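Local coordinates for Alpha/beta hydrolase fold protein (Nakamurella multipartita, PDB 4Y7D) that probably acts as a hydrolase of the alpha/beta hydrolase fold, at residues V103-G108 / V130-H135; S113-A118 / L235-A240. One frame throughout, in Å; residues are numbered along the deposited sequence. Where two conformers were deposited one is given.

Contact 1: V103-G108 / V130-H135; sequences VLCWSG and VAAVSH
Trp106 and Val130 form the last parallel bridge between the neighbouring strands 101-106 and 124-130, deep in the central sheet, and just beyond it the tight bend at Ser107 stays bonded to the loop that follows strand 124-130. Val130 N donates to Cys105 O at 2.9 Å, and Val130 O receives Ser107 N at 3.1 Å. Ser107 N also lies 3.1 Å from Ala131 O, but that second bond is weak. After the turn, Ser107 O accepts Val133 N at 3.0 Å. Ser107 has phi 60° and psi -125°, the strained conformation of a nucleophile elbow, here in the sequence Cys-Trp-Ser-Gly-Gly. Its OG is hydrogen-bonded to His278 NE2, consistent with the serine-histidine pair of this fold. Small residues suit the surroundings of such a bend: Cys105 SG packs on Ala132 CB, while Cys105 CB packs on Ser113 OG of helix 110-119. On the other face of the sheet Trp106 holds its CG anti to the backbone N (chi1 178°), and the indole presents its CD1 edge to the neighbouring strand. Trp106 CD1 lies 3.1 Å from Val130 O, which sits in the ring plane. Val130 CG1 also packs on Trp106 CD1, with Ala131 CB at this edge as well. An alanine in place of Trp106 would probably leave Val130 CG1 and Ala131 CB without their aromatic neighbour and open a gap beside His278 and Trp282, whose rings meet the indole. Branched Val130 serves two neighbours at once, for its CG2 reaches Leu104 CD1 at 4.1 Å, and Leu104 in turn packs with Trp106 on Met52 of helix 46-58.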
ATOM      1  N   VAL A 103      -0.207  10.668  -5.286  1.00 17.19           N
ATOM      2  CA  VAL A 103       0.328   9.651  -4.420  1.00 17.65           C
ATOM      3  C   VAL A 103      -0.804   8.681  -4.013  1.00 17.71           C
ATOM      4  O   VAL A 103      -1.869   9.104  -3.564  1.00 17.28           O
ATOM      5  CB  VAL A 103       0.952  10.248  -3.152  1.00 18.25           C
ATOM      6  CG1 VAL A 103       1.443   9.117  -2.260  1.00 18.05           C
ATOM      7  CG2 VAL A 103       2.074  11.197  -3.517  1.00 19.10           C
ATOM      8  N   LEU A 104      -0.565   7.401  -4.204  1.00 17.12           N
ATOM      9  CA  LEU A 104      -1.436   6.306  -3.749  1.00 17.17           C
ATOM     10  C   LEU A 104      -0.628   5.482  -2.759  1.00 18.00           C
ATOM     11  O   LEU A 104       0.403   4.884  -3.123  1.00 19.07           O
ATOM     12  CB  LEU A 104      -1.866   5.406  -4.881  1.00 18.35           C
ATOM     13  CG  LEU A 104      -2.631   4.136  -4.522  1.00 17.99           C
ATOM     14  CD1 LEU A 104      -3.992   4.525  -3.978  1.00 19.05           C
ATOM     15  CD2 LEU A 104      -2.775   3.194  -5.673  1.00 18.92           C
ATOM     16  N   CYS A 105      -1.147   5.381  -1.546  1.00 16.67           N
ATOM     17  CA  CYS A 105      -0.527   4.543  -0.523  1.00 16.84           C
ATOM     18  C   CYS A 105      -1.528   3.604   0.125  1.00 17.05           C
ATOM     19  O   CYS A 105      -2.729   3.860   0.138  1.00 17.30           O
ATOM     20  CB  CYS A 105       0.163   5.380   0.518  1.00 16.42           C
ATOM     21  SG  CYS A 105      -0.869   6.419   1.590  1.00 18.34           S
ATOM     22  N   TRP A 106      -0.999   2.515   0.690  1.00 16.85           N
ATOM     23  CA  TRP A 106      -1.840   1.569   1.426  1.00 17.32           C
ATOM     24  C   TRP A 106      -1.054   1.098   2.607  1.00 18.53           C
ATOM     25  O   TRP A 106       0.145   0.932   2.487  1.00 18.28           O
ATOM     26  CB  TRP A 106      -2.174   0.415   0.513  1.00 18.83           C
ATOM     27  CG  TRP A 106      -2.993  -0.733   1.052  1.00 19.47           C
ATOM     28  CD1 TRP A 106      -3.949  -0.706   2.024  1.00 20.95           C
ATOM     29  CD2 TRP A 106      -2.993  -2.044   0.543  1.00 22.58           C
ATOM     30  NE1 TRP A 106      -4.544  -1.937   2.158  1.00 20.60           N
ATOM     31  CE2 TRP A 106      -3.966  -2.781   1.257  1.00 22.32           C
ATOM     32  CE3 TRP A 106      -2.280  -2.680  -0.488  1.00 23.92           C
ATOM     33  CZ2 TRP A 106      -4.223  -4.128   0.997  1.00 23.86           C
ATOM     34  CZ3 TRP A 106      -2.555  -4.011  -0.771  1.00 24.10           C
ATOM     35  CH2 TRP A 106      -3.502  -4.731  -0.016  1.00 24.80           C
ATOM     36  N   SER A 107      -1.725   0.957   3.770  1.00 18.44           N
ATOM     37  CA  SER A 107      -1.184   0.218   4.919  1.00 19.28           C
ATOM     38  C   SER A 107       0.136   0.823   5.429  1.00 19.72           C
ATOM     39  O   SER A 107       0.206   2.050   5.724  1.00 18.73           O
ATOM     40  CB  SER A 107      -1.049  -1.262   4.484  1.00 20.89           C
ATOM     41  OG  SER A 107      -1.040  -2.142   5.602  1.00 24.41           O
ATOM     42  N   GLY A 108       1.208   0.027   5.512  1.00 17.61           N
ATOM     43  CA  GLY A 108       2.513   0.548   5.906  1.00 18.46           C
ATOM     44  C   GLY A 108       3.160   1.538   4.932  1.00 17.76           C
ATOM     45  O   GLY A 108       4.134   2.161   5.284  1.00 18.80           O
ATOM     46  N   VAL A 130      -5.183   4.515   1.511  1.00 17.60           N
ATOM     47  CA  VAL A 130      -6.047   3.336   1.716  1.00 17.69           C
ATOM     48  C   VAL A 130      -5.585   2.640   2.992  1.00 17.36           C
ATOM     49  O   VAL A 130      -4.429   2.210   3.072  1.00 17.36           O
ATOM     50  CB  VAL A 130      -5.919   2.394   0.529  1.00 17.93           C
ATOM     51  CG1 VAL A 130      -6.874   1.202   0.644  1.00 18.51           C
ATOM     52  CG2 VAL A 130      -6.219   3.182  -0.761  1.00 19.04           C
ATOM     53  N   ALA A 131      -6.497   2.524   3.964  1.00 17.00           N
ATOM     54  CA  ALA A 131      -6.241   1.802   5.223  1.00 18.24           C
ATOM     55  C   ALA A 131      -4.795   1.974   5.661  1.00 18.26           C
ATOM     56  O   ALA A 131      -4.063   0.993   5.861  1.00 18.60           O
ATOM     57  CB  ALA A 131      -6.603   0.338   5.070  1.00 18.66           C
ATOM     58  N   ALA A 132      -4.389   3.230   5.840  1.00 18.03           N
ATOM     59  CA  ALA A 132      -2.980   3.580   5.994  1.00 17.50           C
ATOM     60  C   ALA A 132      -2.633   3.900   7.429  1.00 17.30           C
ATOM     61  O   ALA A 132      -3.377   4.595   8.144  1.00 18.08           O
ATOM     62  CB  ALA A 132      -2.614   4.749   5.094  1.00 18.16           C
ATOM     63  N   VAL A 133      -1.450   3.456   7.835  1.00 17.87           N
ATOM     64  CA  VAL A 133      -0.945   3.805   9.127  1.00 17.57           C
ATOM     65  C   VAL A 133      -0.669   5.322   9.206  1.00 17.84           C
ATOM     66  O   VAL A 133       0.178   5.844   8.499  1.00 17.85           O
ATOM     67  CB  VAL A 133       0.310   2.991   9.479  1.00 18.08           C
ATOM     68  CG1 VAL A 133       0.921   3.452  10.793  1.00 18.41           C
ATOM     69  CG2 VAL A 133       0.002   1.499   9.567  1.00 18.72           C
ATOM     70  N   SER A 134      -1.344   5.970  10.140  1.00 17.42           N
ATOM     71  CA  SER A 134      -1.397   7.445  10.231  1.00 18.28           C
ATOM     72  C   SER A 134      -0.877   7.966  11.566  1.00 18.31           C
ATOM     73  O   SER A 134      -0.801   9.208  11.777  1.00 18.00           O
ATOM     74  CB  SER A 134      -2.826   7.928   9.989  1.00 17.59           C
ATOM     75  OG  SER A 134      -3.713   7.357  10.956  1.00 17.49           O
ATOM     76  N   HIS A 135      -0.496   7.046  12.466  1.00 20.08           N
ATOM     77  CA  HIS A 135       0.073   7.418  13.740  1.00 19.45           C
ATOM     78  C   HIS A 135       0.775   6.197  14.297  1.00 19.67           C
ATOM     79  O   HIS A 135       0.896   5.206  13.601  1.00 19.19           O
ATOM     80  CB  HIS A 135      -0.957   8.029  14.719  1.00 21.02           C
ATOM     81  CG  HIS A 135      -2.078   7.107  15.151  1.00 21.87           C
ATOM     82  ND1 HIS A 135      -1.876   5.990  15.934  1.00 22.43           N
ATOM     83  CD2 HIS A 135      -3.421   7.184  14.950  1.00 22.50           C
ATOM     84  CE1 HIS A 135      -3.049   5.414  16.186  1.00 23.92           C
ATOM     85  NE2 HIS A 135      -3.994   6.110  15.576  1.00 22.29           N
TER

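Contact 2: S113-A118 / L235-A240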
ATOM      1  N   SER A 113       4.304   8.335   3.016  1.00 16.57           N
ATOM      2  CA  SER A 113       3.457   9.102   2.056  1.00 17.20           C
ATOM      3  C   SER A 113       2.889  10.345   2.754  1.00 17.53           C
ATOM      4  O   SER A 113       2.882  11.466   2.162  1.00 19.70           O
ATOM      5  CB  SER A 113       2.352   8.229   1.516  1.00 17.03           C
ATOM      6  OG  SER A 113       2.861   7.096   0.814  1.00 17.55           O
ATOM      7  N   TYR A 114       2.360  10.170   3.981  1.00 17.97           N
ATOM      8  CA  TYR A 114       1.916  11.300   4.756  1.00 18.18           C
ATOM      9  C   TYR A 114       3.050  12.304   4.979  1.00 19.00           C
ATOM     10  O   TYR A 114       2.818  13.534   4.846  1.00 20.34           O
ATOM     11  CB  TYR A 114       1.307  10.909   6.073  1.00 18.35           C
ATOM     12  CG  TYR A 114      -0.049  10.254   5.984  1.00 17.43           C
ATOM     13  CD1 TYR A 114      -1.112  10.848   5.260  1.00 17.36           C
ATOM     14  CD2 TYR A 114      -0.282   9.031   6.584  1.00 18.00           C
ATOM     15  CE1 TYR A 114      -2.356  10.282   5.228  1.00 18.59           C
ATOM     16  CE2 TYR A 114      -1.547   8.435   6.566  1.00 18.30           C
ATOM     17  CZ  TYR A 114      -2.579   9.046   5.865  1.00 19.24           C
ATOM     18  OH  TYR A 114      -3.822   8.483   5.830  1.00 19.32           O
ATOM     19  N   ARG A 115       4.247  11.836   5.296  1.00 18.75           N
ATOM     20  CA  ARG A 115       5.365  12.775   5.446  1.00 19.18           C
ATOM     21  C   ARG A 115       5.693  13.569   4.155  1.00 19.42           C
ATOM     22  O   ARG A 115       6.085  14.750   4.211  1.00 19.71           O
ATOM     23  CB  ARG A 115       6.624  12.090   5.980  1.00 20.26           C
ATOM     24  CG  ARG A 115       6.556  11.641   7.444  1.00 21.87           C
ATOM     25  CD  ARG A 115       6.115  12.753   8.397  1.00 23.81           C
ATOM     26  NE  ARG A 115       7.137  13.793   8.462  1.00 25.34           N
ATOM     27  CZ  ARG A 115       6.943  15.026   8.891  1.00 27.52           C
ATOM     28  NH1 ARG A 115       5.717  15.479   9.190  1.00 27.26           N
ATOM     29  NH2 ARG A 115       7.992  15.843   8.934  1.00 29.52           N
ATOM     30  N   LEU A 116       5.596  12.902   3.019  1.00 18.39           N
ATOM     31  CA  LEU A 116       5.833  13.561   1.743  1.00 19.09           C
ATOM     32  C   LEU A 116       4.786  14.664   1.548  1.00 19.25           C
ATOM     33  O   LEU A 116       5.110  15.811   1.230  1.00 19.62           O
ATOM     34  CB  LEU A 116       5.749  12.547   0.604  1.00 18.58           C
ATOM     35  CG  LEU A 116       6.031  13.120  -0.796  1.00 18.95           C
ATOM     36  CD1 LEU A 116       7.476  13.627  -0.921  1.00 19.64           C
ATOM     37  CD2 LEU A 116       5.744  12.111  -1.873  1.00 19.87           C
ATOM     38  N   ALA A 117       3.510  14.332   1.777  1.00 19.06           N
ATOM     39  CA  ALA A 117       2.462  15.337   1.625  1.00 19.00           C
ATOM     40  C   ALA A 117       2.583  16.489   2.638  1.00 19.96           C
ATOM     41  O   ALA A 117       2.282  17.638   2.303  1.00 21.75           O
ATOM     42  CB  ALA A 117       1.056  14.696   1.678  1.00 18.98           C
ATOM     43  N   ALA A 118       3.012  16.178   3.865  1.00 19.32           N
ATOM     44  CA  ALA A 118       3.157  17.161   4.943  1.00 21.08           C
ATOM     45  C   ALA A 118       4.309  18.103   4.733  1.00 23.12           C
ATOM     46  O   ALA A 118       4.157  19.317   4.900  1.00 25.38           O
ATOM     47  CB  ALA A 118       3.308  16.454   6.308  1.00 20.53           C
ATOM     48  N   LEU A 235      -0.147  15.193   9.998  1.00 19.71           N
ATOM     49  CA  LEU A 235      -1.090  15.192   8.891  1.00 19.68           C
ATOM     50  C   LEU A 235      -1.848  16.501   8.772  1.00 20.82           C
ATOM     51  O   LEU A 235      -2.337  16.849   7.701  1.00 21.57           O
ATOM     52  CB  LEU A 235      -2.067  14.039   9.063  1.00 19.95           C
ATOM     53  CG  LEU A 235      -1.653  12.699   8.456  1.00 20.24           C
ATOM     54  CD1 LEU A 235      -0.422  12.127   9.095  1.00 21.97           C
ATOM     55  CD2 LEU A 235      -2.802  11.717   8.598  1.00 21.45           C
ATOM     56  N   ASP A 236      -1.959  17.271   9.825  1.00 21.11           N
ATOM     57  CA  ASP A 236      -2.686  18.537   9.760  0.60 23.71           C
ATOM     58  C   ASP A 236      -2.010  19.550   8.854  1.00 23.72           C
ATOM     59  O   ASP A 236      -2.630  20.527   8.459  1.00 25.32           O
ATOM     60  CB  ASP A 236      -2.858  19.109  11.167  0.60 24.79           C
ATOM     61  CG  ASP A 236      -1.539  19.247  11.907  0.60 25.21           C
ATOM     62  OD1 ASP A 236      -0.938  18.238  12.307  0.60 25.41           O
ATOM     63  OD2 ASP A 236      -1.088  20.390  12.076  0.60 26.12           O
ATOM     64  N   ARG A 237      -0.746  19.312   8.510  1.00 23.17           N
ATOM     65  CA  ARG A 237      -0.018  20.176   7.571  0.60 24.01           C
ATOM     66  C   ARG A 237      -0.423  19.930   6.104  1.00 24.52           C
ATOM     67  O   ARG A 237      -0.110  20.738   5.211  1.00 24.37           O
ATOM     68  CB  ARG A 237       1.498  19.952   7.695  0.60 25.29           C
ATOM     69  CG  ARG A 237       2.092  20.375   9.035  0.60 26.19           C
ATOM     70  CD  ARG A 237       3.555  19.969   9.141  0.60 27.93           C
ATOM     71  NE  ARG A 237       4.425  20.679   8.185  0.60 29.37           N
ATOM     72  CZ  ARG A 237       5.741  20.468   8.017  0.60 30.86           C
ATOM     73  NH1 ARG A 237       6.406  19.566   8.729  0.60 31.75           N
ATOM     74  NH2 ARG A 237       6.407  21.169   7.112  0.60 31.54           N
ATOM     75  N   ILE A 238      -1.083  18.819   5.841  1.00 21.91           N
ATOM     76  CA  ILE A 238      -1.378  18.402   4.452  1.00 22.44           C
ATOM     77  C   ILE A 238      -2.451  19.257   3.824  1.00 23.72           C
ATOM     78  O   ILE A 238      -3.528  19.431   4.414  1.00 24.39           O
ATOM     79  CB  ILE A 238      -1.742  16.893   4.401  1.00 21.22           C
ATOM     80  CG1 ILE A 238      -0.560  16.054   4.864  1.00 21.45           C
ATOM     81  CG2 ILE A 238      -2.258  16.462   3.029  1.00 20.67           C
ATOM     82  CD1 ILE A 238      -0.912  14.574   4.992  1.00 20.40           C
ATOM     83  N   THR A 239      -2.147  19.812   2.638  1.00 23.00           N
ATOM     84  CA  THR A 239      -3.095  20.621   1.879  1.00 24.21           C
ATOM     85  C   THR A 239      -3.536  20.008   0.580  1.00 23.27           C
ATOM     86  O   THR A 239      -4.363  20.609  -0.120  1.00 24.13           O
ATOM     87  CB  THR A 239      -2.529  22.052   1.598  1.00 26.19           C
ATOM     88  OG1 THR A 239      -1.230  21.957   0.975  1.00 26.11           O
ATOM     89  CG2 THR A 239      -2.515  22.858   2.953  1.00 27.64           C
ATOM     90  N   ALA A 240      -3.007  18.829   0.246  1.00 21.14           N
ATOM     91  CA  ALA A 240      -3.436  18.137  -0.970  1.00 20.86           C
ATOM     92  C   ALA A 240      -4.863  17.686  -0.837  1.00 19.84           C
ATOM     93  O   ALA A 240      -5.258  17.271   0.239  1.00 18.85           O
ATOM     94  CB  ALA A 240      -2.571  16.905  -1.221  1.00 20.53           C
TER
HETATM   95  O   HOH W   1      -0.041  18.490   1.062  1.00 19.72           O
HETATM   96  O   HOH W   2       2.189  21.364   4.082  1.00 34.20           O
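Leu235 lays its CD2 methyl over the centre of the Tyr114 ring, 3.7 Å from the centroid and 11° off the normal, a CH-pi contact. Its other methyl, CD1, rests 3.7 Å from Tyr114 CG, so the forked leucine spans the ring from its root outward. Tyr114 CG is anti to the carbonyl carbon (chi1 -72°), which starts the ring out toward Leu235. Ile238 fills in beside it: CD1 comes within 3.7 Å of Tyr114 CD1, and CG1 lies 3.8 Å from Ala117 CB. The alanines Ala117 and Ala118 suit this flank of the helix because their short side chains let the loop come close, CA to CA 4.7 Å between Ala118 and Ile238. Leu235 and Ile238 are set in place by the 3-10 turn between them, in which Ile238 N donates to Leu235 O. Two waters join the backbones: one donates to Ala117 O and accepts from Thr239 N, while another donates to both Ala118 O and Arg237 O. At the outer margin, in the conformer given, the guanidinium of Arg237 turns one face to Ala118 O, with NE 3.6 Å away. There Arg237 NH1 also stands 4.1 Å from Arg115 NH2; the repulsion is probably offset by Glu234, which bridges to both arginines, and by Asp83, which pairs with Arg115. Arg115 NH1 is also hydrogen-bonded to Leu233 O. Inward, Tyr114 OH is hydrogen-bonded to Ser129 OG of strand 124-130. Tyr114 and Leu235 both touch Ala261 of helix 255-264, so the loop leading into strand 242-247 is wedged between that helix and helix 110-119.

Overall arrangement
The segments alternate along the chain, 103-108, 113-118, 130-135 and 235-240, so the two contacts are interlaced, their centres 12 Å apart. Strand 101-106, helix 110-119 and strand 124-130 make a beta-alpha-beta crossover between neighbouring parallel strands. Contact 1 joins the strand ends, whereas contact 2 fixes the connecting helix to the loop before strand 242-247, the next strand across the sheet. They touch directly: Val103 packs on Ser113, and Tyr114 lies against Val133 and Ser134. Thus the helix behind the probable nucleophile elbow is held on the sheet side and on the loop side, linking the likely active-site bend to the outer layer of the fold.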